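Local atomic coordinates of galactose-binding-like protein (Bacteroides thetaiotaomicron, PDB entry 7M1B), a protein that probably binds galactose or related sugars as a SusE-like protein of a gut bacterium and may have a part in glycan degradation. Residues Phe271-Arg276 against Val369-Leu374; Trp241-Gly246 against Arg276-Ser281; Ile128-Gly133 against Lys162-Thr167. All coordinates share one frame; numbering follows the deposited sequence.

Contact 1 of 3, residues Phe271-Arg276 against Val369-Leu374. With EDO (1,2-ethanediol), chain B.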
ATOM      1  N   PHE A 271       0.676  -1.435   5.715  1.00 16.65           N
ATOM      2  CA  PHE A 271       1.489  -2.556   6.154  1.00 16.04           C
ATOM      3  C   PHE A 271       2.645  -2.018   6.989  1.00 16.19           C
ATOM      4  O   PHE A 271       2.935  -0.819   6.995  1.00 19.37           O
ATOM      5  CB  PHE A 271       1.981  -3.364   4.928  1.00 17.14           C
ATOM      6  CG  PHE A 271       3.022  -2.698   4.048  1.00 16.32           C
ATOM      7  CD1 PHE A 271       2.671  -1.729   3.086  1.00 17.00           C
ATOM      8  CD2 PHE A 271       4.380  -2.910   4.295  1.00 19.11           C
ATOM      9  CE1 PHE A 271       3.654  -1.111   2.299  1.00 19.53           C
ATOM     10  CE2 PHE A 271       5.353  -2.295   3.502  1.00 16.72           C
ATOM     11  CZ  PHE A 271       5.007  -1.329   2.541  1.00 16.15           C
ATOM     12  N   THR A 272       3.256  -2.946   7.738  1.00 15.96           N
ATOM     13  CA  THR A 272       4.403  -2.643   8.586  1.00 19.69           C
ATOM     14  C   THR A 272       5.569  -3.505   8.085  1.00 18.17           C
ATOM     15  O   THR A 272       5.379  -4.699   7.762  1.00 17.88           O
ATOM     16  CB  THR A 272       4.198  -2.972  10.070  1.00 19.02           C
ATOM     17  OG1 THR A 272       2.979  -2.315  10.421  1.00 20.58           O
ATOM     18  CG2 THR A 272       5.322  -2.495  10.958  1.00 18.17           C
ATOM     19  N   SER A 273       6.770  -2.893   7.959  1.00 16.27           N
ATOM     20  CA  SER A 273       7.943  -3.564   7.372  1.00 17.94           C
ATOM     21  C   SER A 273       9.066  -3.502   8.408  1.00 18.10           C
ATOM     22  O   SER A 273       9.299  -2.459   9.056  1.00 20.71           O
ATOM     23  CB  SER A 273       8.395  -2.751   6.130  1.00 25.34           C
ATOM     24  OG  SER A 273       9.518  -3.397   5.588  1.00 31.66           O
ATOM     25  N   TRP A 274       9.695  -4.667   8.678  1.00 16.33           N
ATOM     26  CA  TRP A 274      10.894  -4.697   9.497  1.00 14.73           C
ATOM     27  C   TRP A 274      12.117  -5.123   8.719  1.00 14.54           C
ATOM     28  O   TRP A 274      12.048  -6.090   7.973  1.00 16.19           O
ATOM     29  CB  TRP A 274      10.757  -5.717  10.642  1.00 16.87           C
ATOM     30  CG  TRP A 274       9.808  -5.254  11.715  1.00 14.74           C
ATOM     31  CD1 TRP A 274      10.183  -4.722  12.914  1.00 19.09           C
ATOM     32  CD2 TRP A 274       8.389  -5.457  11.766  1.00 16.89           C
ATOM     33  NE1 TRP A 274       9.084  -4.573  13.731  1.00 19.24           N
ATOM     34  CE2 TRP A 274       7.969  -5.011  13.045  1.00 17.99           C
ATOM     35  CE3 TRP A 274       7.418  -5.919  10.857  1.00 17.55           C
ATOM     36  CZ2 TRP A 274       6.610  -5.004  13.432  1.00 21.25           C
ATOM     37  CZ3 TRP A 274       6.090  -5.976  11.273  1.00 17.39           C
ATOM     38  CH2 TRP A 274       5.692  -5.509  12.531  1.00 20.43           C
ATOM     39  N   GLN A 275      13.226  -4.369   8.931  1.00 14.61           N
ATOM     40  CA  GLN A 275      14.514  -4.720   8.364  1.00 14.62           C
ATOM     41  C   GLN A 275      15.159  -5.864   9.181  1.00 15.54           C
ATOM     42  O   GLN A 275      14.906  -6.008  10.385  1.00 17.35           O
ATOM     43  CB  GLN A 275      15.494  -3.533   8.478  1.00 14.35           C
ATOM     44  CG  GLN A 275      15.083  -2.365   7.559  1.00 14.37           C
ATOM     45  CD  GLN A 275      15.951  -1.171   7.889  1.00 18.20           C
ATOM     46  OE1 GLN A 275      17.174  -1.275   8.023  1.00 18.96           O
ATOM     47  NE2 GLN A 275      15.301  -0.019   7.991  1.00 19.89           N
ATOM     48  N   ARG A 276      16.067  -6.622   8.519  1.00 15.01           N
ATOM     49  CA  ARG A 276      16.833  -7.646   9.261  1.00 14.63           C
ATOM     50  C   ARG A 276      17.750  -6.853  10.206  1.00 16.65           C
ATOM     51  O   ARG A 276      18.298  -5.783   9.890  1.00 18.92           O
ATOM     52  CB  ARG A 276      17.682  -8.448   8.232  1.00 14.69           C
ATOM     53  CG  ARG A 276      18.709  -9.380   8.879  1.00 15.46           C
ATOM     54  CD  ARG A 276      20.065  -8.715   9.049  1.00 18.26           C
ATOM     55  NE  ARG A 276      20.672  -8.408   7.718  1.00 17.57           N
ATOM     56  CZ  ARG A 276      21.510  -9.250   7.064  1.00 18.22           C
ATOM     57  NH1 ARG A 276      21.916 -10.410   7.642  1.00 16.89           N
ATOM     58  NH2 ARG A 276      21.900  -8.902   5.873  1.00 20.28           N
ATOM     59  N   VAL A 369      18.801  -7.696  -1.474  1.00 15.94           N
ATOM     60  CA  VAL A 369      17.566  -7.447  -0.731  1.00 14.61           C
ATOM     61  C   VAL A 369      17.529  -8.425   0.434  1.00 16.20           C
ATOM     62  O   VAL A 369      17.487  -9.599   0.146  1.00 16.77           O
ATOM     63  CB  VAL A 369      16.374  -7.627  -1.706  1.00 14.73           C
ATOM     64  CG1 VAL A 369      15.060  -7.431  -0.938  1.00 16.33           C
ATOM     65  CG2 VAL A 369      16.439  -6.533  -2.805  1.00 17.31           C
ATOM     66  N   VAL A 370      17.297  -7.890   1.657  1.00 15.60           N
ATOM     67  CA  VAL A 370      17.214  -8.786   2.819  1.00 15.33           C
ATOM     68  C   VAL A 370      16.225  -8.063   3.745  1.00 17.20           C
ATOM     69  O   VAL A 370      16.361  -6.851   3.957  1.00 18.84           O
ATOM     70  CB  VAL A 370      18.536  -8.937   3.592  1.00 14.48           C
ATOM     71  CG1 VAL A 370      18.331  -9.908   4.773  1.00 16.59           C
ATOM     72  CG2 VAL A 370      19.613  -9.541   2.695  1.00 16.35           C
ATOM     73  N   MET A 371      15.177  -8.754   4.179  1.00 14.64           N
ATOM     74  CA  MET A 371      14.223  -8.122   5.128  1.00 14.08           C
ATOM     75  C   MET A 371      13.848  -9.083   6.235  1.00 15.04           C
ATOM     76  O   MET A 371      14.121 -10.247   6.135  1.00 16.95           O
ATOM     77  CB  MET A 371      12.987  -7.688   4.355  1.00 17.27           C
ATOM     78  CG  MET A 371      13.300  -6.370   3.525  1.00 22.60           C
ATOM     79  SD  MET A 371      14.047  -4.820   4.375  1.00 25.15           S
ATOM     80  CE  MET A 371      12.529  -4.242   5.130  1.00 19.27           C
ATOM     81  N   GLN A 372      13.113  -8.586   7.273  1.00 13.78           N
ATOM     82  CA  GLN A 372      12.864  -9.467   8.435  1.00 15.60           C
ATOM     83  C   GLN A 372      11.385  -9.862   8.462  1.00 15.41           C
ATOM     84  O   GLN A 372      11.047 -10.980   8.869  1.00 15.59           O
ATOM     85  CB  GLN A 372      13.159  -8.717   9.763  1.00 16.34           C
ATOM     86  CG  GLN A 372      13.046  -9.548  11.025  1.00 15.98           C
ATOM     87  CD  GLN A 372      13.348  -8.618  12.178  1.00 15.01           C
ATOM     88  OE1 GLN A 372      12.460  -7.890  12.685  1.00 17.64           O
ATOM     89  NE2 GLN A 372      14.580  -8.649  12.663  1.00 18.50           N
ATOM     90  N   GLN A 373      10.472  -8.940   8.140  1.00 15.27           N
ATOM     91  CA  GLN A 373       9.035  -9.220   8.425  1.00 14.27           C
ATOM     92  C   GLN A 373       8.150  -8.229   7.677  1.00 14.47           C
ATOM     93  O   GLN A 373       8.540  -7.053   7.564  1.00 17.17           O
ATOM     94  CB  GLN A 373       8.768  -9.147   9.945  1.00 17.15           C
ATOM     95  CG  GLN A 373       7.450  -9.823  10.348  1.00 16.23           C
ATOM     96  CD  GLN A 373       7.445 -11.344  10.537  1.00 16.16           C
ATOM     97  OE1 GLN A 373       6.380 -11.917  10.726  1.00 18.54           O
ATOM     98  NE2 GLN A 373       8.507 -12.048  10.163  1.00 16.88           N
ATOM     99  N   LEU A 374       6.933  -8.682   7.252  1.00 15.34           N
ATOM    100  CA  LEU A 374       5.953  -7.757   6.634  1.00 17.29           C
ATOM    101  C   LEU A 374       4.569  -8.146   7.157  1.00 18.45           C
ATOM    102  O   LEU A 374       4.243  -9.363   7.124  1.00 19.27           O
ATOM    103  CB  LEU A 374       5.884  -7.986   5.129  1.00 19.00           C
ATOM    104  CG  LEU A 374       7.116  -7.590   4.347  1.00 20.81           C
ATOM    105  CD1 LEU A 374       6.925  -7.996   2.882  1.00 21.36           C
ATOM    106  CD2 LEU A 374       7.303  -6.067   4.475  1.00 23.38           C
TER
HETATM  107  C1  EDO B 501      23.250 -14.612   7.633  1.00 28.39           C
HETATM  108  O1  EDO B 501      23.689 -13.763   8.688  1.00 36.81           O
HETATM  109  C2  EDO B 501      22.678 -13.799   6.527  1.00 30.48           C
HETATM  110  O2  EDO B 501      23.310 -12.514   6.235  1.00 32.60           O
HETATM  111  O   HOH W   1      13.771  -5.317  12.767  1.00 19.34           O
HETATM  112  O   HOH W   2      17.260  -5.542   6.232  1.00 17.88           O
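Antiparallel pairing of S273-W274 with Q373-L374 is interrupted at W274 by a bulge, where the backbone N atoms of Q372 (2.8 Å) and Q373 (3.3 Å) both donate to W274 O, from the same face of its carbonyl plane. In return W274 N makes a nearly straight bond (176°) to Q373 O. M371, just before the bulge, folds its chain at chi2 (-53°) and chi3 (-78°), and its methyl CE lies 3.2 Å from S273 OG and also touches W274 O. L374 CD2 reaches the same serine hydroxyl and then F271. On the other face of the sheet Q373 CB packs 3.6 Å from W274 CE3, while Q372, extended beyond CG, brings OE1 to 3.4 Å from W274 CB. That carboxamide oxygen is held by G237 N and by a water that also donates to Q275 O. Past the bulge a second water bridges R276 N and V370 O in place of a direct bond. Here V370 CG1 lies over one face of the R276 guanidinium, offset toward its rim. R276 NH2 bonds A286 O, and NH1 reaches O2 of a bound ethanediol at 2.9 Å. The arrangement is a classic beta bulge, with Q372 and Q373 opposite W274, a buried contact in an antiparallel sheet of a domain consistent with the galactose-binding fold.

Contact 2 of 3, residues Trp241-Gly246 against Arg276-Ser281. With EDO (1,2-ethanediol), chain B.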
ATOM      1  N   TRP A 241      16.969 -13.103  14.713  1.00 15.62           N
ATOM      2  CA  TRP A 241      17.843 -13.596  13.617  1.00 15.56           C
ATOM      3  C   TRP A 241      17.002 -13.972  12.381  1.00 15.93           C
ATOM      4  O   TRP A 241      17.500 -14.598  11.413  1.00 18.18           O
ATOM      5  CB  TRP A 241      18.723 -14.798  14.093  1.00 17.60           C
ATOM      6  CG  TRP A 241      20.159 -14.344  14.249  1.00 17.47           C
ATOM      7  CD1 TRP A 241      21.221 -14.706  13.441  1.00 17.08           C
ATOM      8  CD2 TRP A 241      20.702 -13.432  15.225  1.00 16.79           C
ATOM      9  NE1 TRP A 241      22.339 -14.070  13.874  1.00 18.60           N
ATOM     10  CE2 TRP A 241      22.054 -13.263  14.928  1.00 18.52           C
ATOM     11  CE3 TRP A 241      20.130 -12.667  16.266  1.00 18.82           C
ATOM     12  CZ2 TRP A 241      22.901 -12.465  15.691  1.00 20.97           C
ATOM     13  CZ3 TRP A 241      20.952 -11.824  17.000  1.00 23.16           C
ATOM     14  CH2 TRP A 241      22.321 -11.722  16.693  1.00 20.44           C
ATOM     15  N   ASN A 242      15.707 -13.607  12.353  1.00 18.02           N
ATOM     16  CA  ASN A 242      14.890 -14.029  11.204  1.00 14.79           C
ATOM     17  C   ASN A 242      15.094 -13.119   9.985  1.00 14.75           C
ATOM     18  O   ASN A 242      15.449 -11.942  10.114  1.00 18.72           O
ATOM     19  CB  ASN A 242      13.430 -13.792  11.601  1.00 15.72           C
ATOM     20  CG  ASN A 242      12.460 -14.416  10.606  1.00 17.18           C
ATOM     21  OD1 ASN A 242      12.611 -15.572  10.243  1.00 23.06           O
ATOM     22  ND2 ASN A 242      11.602 -13.626   9.978  1.00 20.28           N
ATOM     23  N   TYR A 243      14.979 -13.729   8.787  1.00 15.42           N
ATOM     24  CA  TYR A 243      15.030 -12.864   7.609  1.00 14.96           C
ATOM     25  C   TYR A 243      14.592 -13.715   6.414  1.00 15.01           C
ATOM     26  O   TYR A 243      14.479 -14.919   6.504  1.00 16.80           O
ATOM     27  CB  TYR A 243      16.508 -12.490   7.285  1.00 16.84           C
ATOM     28  CG  TYR A 243      17.498 -13.638   7.329  1.00 17.54           C
ATOM     29  CD1 TYR A 243      17.639 -14.564   6.254  1.00 18.55           C
ATOM     30  CD2 TYR A 243      18.357 -13.795   8.414  1.00 18.77           C
ATOM     31  CE1 TYR A 243      18.531 -15.638   6.318  1.00 19.25           C
ATOM     32  CE2 TYR A 243      19.234 -14.856   8.495  1.00 19.10           C
ATOM     33  CZ  TYR A 243      19.386 -15.730   7.415  1.00 18.49           C
ATOM     34  OH  TYR A 243      20.246 -16.758   7.575  1.00 23.58           O
ATOM     35  N   ALA A 244      14.239 -13.014   5.322  1.00 13.98           N
ATOM     36  CA  ALA A 244      14.313 -13.609   3.973  1.00 15.47           C
ATOM     37  C   ALA A 244      15.473 -12.888   3.279  1.00 16.43           C
ATOM     38  O   ALA A 244      15.591 -11.640   3.323  1.00 17.45           O
ATOM     39  CB  ALA A 244      13.030 -13.394   3.181  1.00 15.74           C
ATOM     40  N   HIS A 245      16.330 -13.637   2.588  1.00 16.56           N
ATOM     41  CA  HIS A 245      17.634 -13.108   2.145  1.00 17.54           C
ATOM     42  C   HIS A 245      17.826 -13.456   0.682  1.00 16.06           C
ATOM     43  O   HIS A 245      17.600 -14.605   0.288  1.00 17.36           O
ATOM     44  CB  HIS A 245      18.743 -13.849   2.945  1.00 15.95           C
ATOM     45  CG  HIS A 245      20.079 -13.175   2.914  1.00 15.97           C
ATOM     46  ND1 HIS A 245      20.830 -12.993   1.738  1.00 19.06           N
ATOM     47  CD2 HIS A 245      20.849 -12.703   3.916  1.00 16.82           C
ATOM     48  CE1 HIS A 245      21.973 -12.380   2.071  1.00 21.38           C
ATOM     49  NE2 HIS A 245      22.036 -12.267   3.402  1.00 19.17           N
ATOM     50  N   GLY A 246      18.068 -12.358  -0.115  1.00 15.52           N
ATOM     51  CA  GLY A 246      18.382 -12.598  -1.530  1.00 17.86           C
ATOM     52  C   GLY A 246      19.846 -12.890  -1.841  1.00 19.32           C
ATOM     53  O   GLY A 246      20.605 -13.319  -0.986  1.00 17.68           O
ATOM     54  N   ARG A 276      16.067  -6.622   8.519  1.00 15.01           N
ATOM     55  CA  ARG A 276      16.833  -7.646   9.261  1.00 14.63           C
ATOM     56  C   ARG A 276      17.750  -6.853  10.206  1.00 16.65           C
ATOM     57  O   ARG A 276      18.298  -5.783   9.890  1.00 18.92           O
ATOM     58  CB  ARG A 276      17.682  -8.448   8.232  1.00 14.69           C
ATOM     59  CG  ARG A 276      18.709  -9.380   8.879  1.00 15.46           C
ATOM     60  CD  ARG A 276      20.065  -8.715   9.049  1.00 18.26           C
ATOM     61  NE  ARG A 276      20.672  -8.408   7.718  1.00 17.57           N
ATOM     62  CZ  ARG A 276      21.510  -9.250   7.064  1.00 18.22           C
ATOM     63  NH1 ARG A 276      21.916 -10.410   7.642  1.00 16.89           N
ATOM     64  NH2 ARG A 276      21.900  -8.902   5.873  1.00 20.28           N
ATOM     65  N   SER A 277      17.967  -7.409  11.417  1.00 16.18           N
ATOM     66  CA  SER A 277      18.519  -6.638  12.516  1.00 16.21           C
ATOM     67  C   SER A 277      19.726  -7.324  13.145  1.00 15.23           C
ATOM     68  O   SER A 277      20.801  -6.721  13.172  1.00 18.57           O
ATOM     69  CB  SER A 277      17.423  -6.377  13.515  1.00 16.89           C
ATOM     70  OG  SER A 277      16.944  -7.670  13.960  1.00 17.93           O
ATOM     71  N   MET A 278      19.560  -8.541  13.744  1.00 16.09           N
ATOM     72  CA  MET A 278      20.629  -9.296  14.376  1.00 20.56           C
ATOM     73  C   MET A 278      21.342  -8.438  15.417  1.00 21.07           C
ATOM     74  O   MET A 278      22.586  -8.401  15.520  1.00 24.85           O
ATOM     75  CB  MET A 278      21.623  -9.828  13.317  1.00 18.39           C
ATOM     76  CG  MET A 278      20.925 -10.806  12.399  1.00 16.36           C
ATOM     77  SD  MET A 278      22.028 -11.381  11.178  1.00 22.14           S
ATOM     78  CE  MET A 278      20.913 -12.370  10.331  1.00 17.60           C
ATOM     79  N   GLY A 279      20.533  -7.785  16.239  1.00 20.85           N
ATOM     80  CA  GLY A 279      21.070  -6.975  17.318  1.00 22.09           C
ATOM     81  C   GLY A 279      21.097  -5.464  17.031  1.00 23.76           C
ATOM     82  O   GLY A 279      21.281  -4.634  17.928  1.00 29.46           O
ATOM     83  N   GLY A 280      20.901  -5.090  15.781  1.00 21.96           N
ATOM     84  CA  GLY A 280      20.786  -3.718  15.306  1.00 23.06           C
ATOM     85  C   GLY A 280      21.865  -3.278  14.307  1.00 22.61           C
ATOM     86  O   GLY A 280      21.647  -2.286  13.585  1.00 21.90           O
ATOM     87  N   SER A 281      23.017  -3.963  14.280  1.00 22.57           N
ATOM     88  CA  SER A 281      24.076  -3.396  13.455  1.00 24.37           C
ATOM     89  C   SER A 281      23.782  -3.553  11.962  1.00 25.35           C
ATOM     90  O   SER A 281      24.407  -2.898  11.147  1.00 23.28           O
ATOM     91  CB  SER A 281      25.423  -3.998  13.771  1.00 34.45           C
ATOM     92  OG  SER A 281      25.422  -5.368  13.443  1.00 29.39           O
TER
HETATM   93  C1  EDO B 501      23.250 -14.612   7.633  1.00 28.39           C
HETATM   94  O1  EDO B 501      23.689 -13.763   8.688  1.00 36.81           O
HETATM   95  C2  EDO B 501      22.678 -13.799   6.527  1.00 30.48           C
HETATM   96  O2  EDO B 501      23.310 -12.514   6.235  1.00 32.60           O
HETATM   97  O   HOH W   3      16.883 -10.296  11.761  1.00 17.56           O
HETATM   98  O   HOH W   4      23.939 -10.545   4.441  1.00 28.84           O
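M278 has CG anti to its carbonyl carbon (chi1 -64°) and runs extended beyond it, carrying its side chain past W241 and its methyl to Y243. The W241 and M278 side chains cross at about a right angle. M278 CG sits over the face of the indole, 3.7 Å from the centroid of its five-membered ring, a CH-pi contact. The sulfur SD follows over the same ring, 4.2 Å from that centroid, in a Met-aromatic contact. Beyond the sulfur, M278 CE lies 3.5 Å from Y243 CD2. Y243 OH is bonded to A224 O. Replacing Y243 by an alanine would probably take the phenol ring from beside M278 CE and leave A224 O without this hydroxyl, opening a gap beside the ethanediol. R276 adds a weak bond from NH1 to M278 SD, and its CG packs 4.1 Å from Y243 CB. The ethanediol, probably from the crystallisation liquor, lies among Y243, M278, H245 and R276, and H245 NE2 makes a weak bond of 3.1 Å to its O2. A water in the ring plane of H245 joins NE2, R276 NH2 and O2. H245 ND1 donates to G246 O at 2.8 Å, which would hold the imidazole in its rotation. Between the backbones no direct hydrogen bond forms; another water links N242 O to S277 N. M278 and G279 are the central residues of a type I' turn, closed by G280 N to S277 O. The turn belongs to the loop after strand 256-274, bonded through M278 and G279 to S240 and L238, while strand 244-245 runs antiparallel beside strand 370-380.

Contact 3 of 3, residues Ile128-Gly133 against Lys162-Thr167; sequences IHTTNG and KNIGFT
I128 N donates to F166 O at 2.8 Å, nearly straight (176°) and close to the line of the carbonyl bond. It opens an antiparallel ladder between strands 125-131 and 163-168, in the three-stranded sheet of what looks like a beta-sandwich domain. F166 N returns a bond to I128 O, and T130 and I164 form the next hydrogen-bonded pair, with T130 N above the carbonyl plane of I164. At the end of the ladder N132 N makes a weak bond to K162 O. The side chains of I128, T130, I164 and F166 share one face of the sheet, which packs on strand 138-144 of the other sheet. There F166, with CG between its backbone N and carbonyl carbon (chi1 59°), lays a ring face against I128: I128 CB stands over it, offset toward the rim, in a CH-pi contact 4.0 Å from the centroid, and I128 CG2 comes within 3.7 Å of F166 CE1. F140 meets F166 edge to face. T130 and I164 lie side by side, pointing the same way, and T130 OG1 is bonded to A113 O. On the other face H129 stands opposite G165, and its NE2 bonds N120 OD1. Outside the strands K162 runs extended, its CG 4.0 Å from G133 CA. The buried N132 amide has ND2 bonded to N136 O and V161 O, and I164 CD1 packs 3.6 Å from N132 CB.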
ATOM      1  N   ILE A 128     -15.330   8.532  -2.796  1.00 26.85           N
ATOM      2  CA  ILE A 128     -16.310   9.031  -3.775  1.00 31.89           C
ATOM      3  C   ILE A 128     -15.654   9.104  -5.142  1.00 28.82           C
ATOM      4  O   ILE A 128     -14.579   9.692  -5.254  1.00 28.77           O
ATOM      5  CB  ILE A 128     -16.826  10.408  -3.345  1.00 30.66           C
ATOM      6  CG1 ILE A 128     -17.625  10.292  -2.048  1.00 26.98           C
ATOM      7  CG2 ILE A 128     -17.701  10.992  -4.454  1.00 30.65           C
ATOM      8  CD1 ILE A 128     -17.933  11.605  -1.379  1.00 32.00           C
ATOM      9  N   HIS A 129     -16.260   8.479  -6.158  1.00 28.00           N
ATOM     10  CA  HIS A 129     -15.698   8.524  -7.501  1.00 33.05           C
ATOM     11  C   HIS A 129     -16.790   8.800  -8.529  1.00 33.88           C
ATOM     12  O   HIS A 129     -17.929   8.356  -8.398  1.00 31.23           O
ATOM     13  CB  HIS A 129     -14.804   7.326  -7.857  1.00 36.18           C
ATOM     14  CG  HIS A 129     -15.374   5.986  -7.562  1.00 44.53           C
ATOM     15  ND1 HIS A 129     -15.594   5.039  -8.550  1.00 50.14           N
ATOM     16  CD2 HIS A 129     -15.733   5.419  -6.387  1.00 43.88           C
ATOM     17  CE1 HIS A 129     -16.067   3.932  -7.986  1.00 55.51           C
ATOM     18  NE2 HIS A 129     -16.173   4.154  -6.660  1.00 50.43           N
ATOM     19  N   THR A 130     -16.418   9.568  -9.554  1.00 30.79           N
ATOM     20  CA  THR A 130     -17.345   9.832 -10.664  1.00 32.11           C
ATOM     21  C   THR A 130     -16.546  10.182 -11.901  1.00 36.91           C
ATOM     22  O   THR A 130     -15.316  10.178 -11.828  1.00 34.20           O
ATOM     23  CB  THR A 130     -18.455  10.815 -10.271  1.00 33.12           C
ATOM     24  OG1 THR A 130     -19.495  10.711 -11.244  1.00 34.58           O
ATOM     25  CG2 THR A 130     -17.953  12.233 -10.125  1.00 34.91           C
ATOM     26  N   THR A 131     -17.267  10.487 -12.996  1.00 36.95           N
ATOM     27  CA  THR A 131     -16.637  10.783 -14.282  1.00 41.83           C
ATOM     28  C   THR A 131     -16.887  12.223 -14.715  1.00 36.83           C
ATOM     29  O   THR A 131     -17.903  12.867 -14.393  1.00 36.72           O
ATOM     30  CB  THR A 131     -17.054   9.762 -15.350  1.00 44.01           C
ATOM     31  OG1 THR A 131     -16.325  10.024 -16.555  1.00 51.58           O
ATOM     32  CG2 THR A 131     -18.540   9.842 -15.623  1.00 47.48           C
ATOM     33  N   ASN A 132     -15.924  12.727 -15.478  1.00 37.82           N
ATOM     34  CA  ASN A 132     -15.868  14.140 -15.815  1.00 41.10           C
ATOM     35  C   ASN A 132     -15.008  14.254 -17.067  1.00 44.44           C
ATOM     36  O   ASN A 132     -13.961  14.902 -17.039  1.00 54.88           O
ATOM     37  CB  ASN A 132     -15.295  14.908 -14.616  1.00 40.20           C
ATOM     38  CG  ASN A 132     -15.139  16.403 -14.801  1.00 43.00           C
ATOM     39  OD1 ASN A 132     -15.912  17.021 -15.542  1.00 42.65           O
ATOM     40  ND2 ASN A 132     -14.167  16.988 -14.086  1.00 31.17           N
ATOM     41  N   GLY A 133     -15.454  13.601 -18.153  1.00 43.30           N
ATOM     42  CA  GLY A 133     -14.682  13.498 -19.393  1.00 48.91           C
ATOM     43  C   GLY A 133     -14.342  14.857 -20.018  1.00 53.17           C
ATOM     44  O   GLY A 133     -13.411  14.964 -20.871  1.00 54.96           O
ATOM     45  N   LYS A 162     -10.478  14.095 -14.861  1.00 37.66           N
ATOM     46  CA  LYS A 162     -11.388  13.247 -15.624  1.00 42.62           C
ATOM     47  C   LYS A 162     -11.958  12.137 -14.761  1.00 39.37           C
ATOM     48  O   LYS A 162     -13.167  11.872 -14.815  1.00 39.74           O
ATOM     49  CB  LYS A 162     -10.728  12.634 -16.862  1.00 47.59           C
ATOM     50  CG  LYS A 162     -11.611  11.637 -17.612  1.00 57.41           C
ATOM     51  CD  LYS A 162     -11.202  11.398 -19.044  1.00 63.20           C
ATOM     52  CE  LYS A 162     -12.127  10.393 -19.742  1.00 51.73           C
ATOM     53  NZ  LYS A 162     -11.461   9.858 -20.969  1.00 59.43           N
ATOM     54  N   ASN A 163     -11.080  11.454 -14.004  1.00 42.91           N
ATOM     55  CA  ASN A 163     -11.463  10.325 -13.171  1.00 42.89           C
ATOM     56  C   ASN A 163     -11.407  10.819 -11.734  1.00 36.22           C
ATOM     57  O   ASN A 163     -10.321  10.855 -11.143  1.00 40.72           O
ATOM     58  CB  ASN A 163     -10.555   9.123 -13.448  1.00 46.64           C
ATOM     59  CG  ASN A 163     -10.803   8.479 -14.802  1.00 52.19           C
ATOM     60  OD1 ASN A 163      -9.889   8.400 -15.622  1.00 65.12           O
ATOM     61  ND2 ASN A 163     -12.030   8.025 -15.063  1.00 53.07           N
ATOM     62  N   ILE A 164     -12.557  11.282 -11.237  1.00 32.93           N
ATOM     63  CA  ILE A 164     -12.644  11.988  -9.960  1.00 33.95           C
ATOM     64  C   ILE A 164     -12.635  10.912  -8.904  1.00 37.77           C
ATOM     65  O   ILE A 164     -13.350   9.971  -9.105  1.00 33.74           O
ATOM     66  CB  ILE A 164     -13.923  12.833  -9.891  1.00 31.33           C
ATOM     67  CG1 ILE A 164     -13.778  14.030 -10.875  1.00 33.33           C
ATOM     68  CG2 ILE A 164     -14.251  13.318  -8.490  1.00 31.94           C
ATOM     69  CD1 ILE A 164     -15.049  14.848 -11.055  1.00 36.77           C
ATOM     70  N   GLY A 165     -11.849  11.093  -7.861  1.00 34.41           N
ATOM     71  CA  GLY A 165     -11.805  10.127  -6.749  1.00 28.72           C
ATOM     72  C   GLY A 165     -11.234  10.826  -5.512  1.00 31.20           C
ATOM     73  O   GLY A 165     -10.162  11.429  -5.588  1.00 32.42           O
ATOM     74  N   PHE A 166     -11.966  10.827  -4.399  1.00 28.42           N
ATOM     75  CA  PHE A 166     -11.469  11.500  -3.197  1.00 29.24           C
ATOM     76  C   PHE A 166     -12.086  10.837  -1.982  1.00 27.97           C
ATOM     77  O   PHE A 166     -13.093  10.152  -2.151  1.00 25.89           O
ATOM     78  CB  PHE A 166     -11.750  13.010  -3.187  1.00 30.46           C
ATOM     79  CG  PHE A 166     -13.217  13.399  -3.282  1.00 31.32           C
ATOM     80  CD1 PHE A 166     -13.899  13.354  -4.499  1.00 31.09           C
ATOM     81  CD2 PHE A 166     -13.918  13.788  -2.142  1.00 32.13           C
ATOM     82  CE1 PHE A 166     -15.250  13.702  -4.556  1.00 30.54           C
ATOM     83  CE2 PHE A 166     -15.270  14.094  -2.195  1.00 32.42           C
ATOM     84  CZ  PHE A 166     -15.930  14.081  -3.413  1.00 31.71           C
ATOM     85  N   THR A 167     -11.533  11.081  -0.784  1.00 27.68           N
ATOM     86  CA  THR A 167     -12.004  10.356   0.391  1.00 25.57           C
ATOM     87  C   THR A 167     -12.373  11.351   1.480  1.00 28.24           C
ATOM     88  O   THR A 167     -11.821  12.459   1.565  1.00 36.53           O
ATOM     89  CB  THR A 167     -10.989   9.358   0.951  1.00 32.10           C
ATOM     90  OG1 THR A 167      -9.933  10.088   1.579  1.00 37.66           O
ATOM     91  CG2 THR A 167     -10.438   8.462  -0.128  1.00 34.58           C
TER

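Contacts 1 and 2 are neighbours in one domain, their centres about 9 Å apart. They share R276 and the same ethanediol, and strand 370-380 of contact 1 pairs with strand 244-245 of contact 2. Contact 1 is wholly buried and rests on backbone bonds around a bulge; contact 2, nearer the surface, has no direct hydrogen bond between its segments and is made by methionine-aromatic packing and waters, with the diol lodged beside it. Contact 3 lies in another domain on the opposite side of the chain's centre, its centre about 35 Å from that of contact 1. It too is a strand ladder, but an unbroken one, with a largely apolar inner face and an outer face partly at the surface.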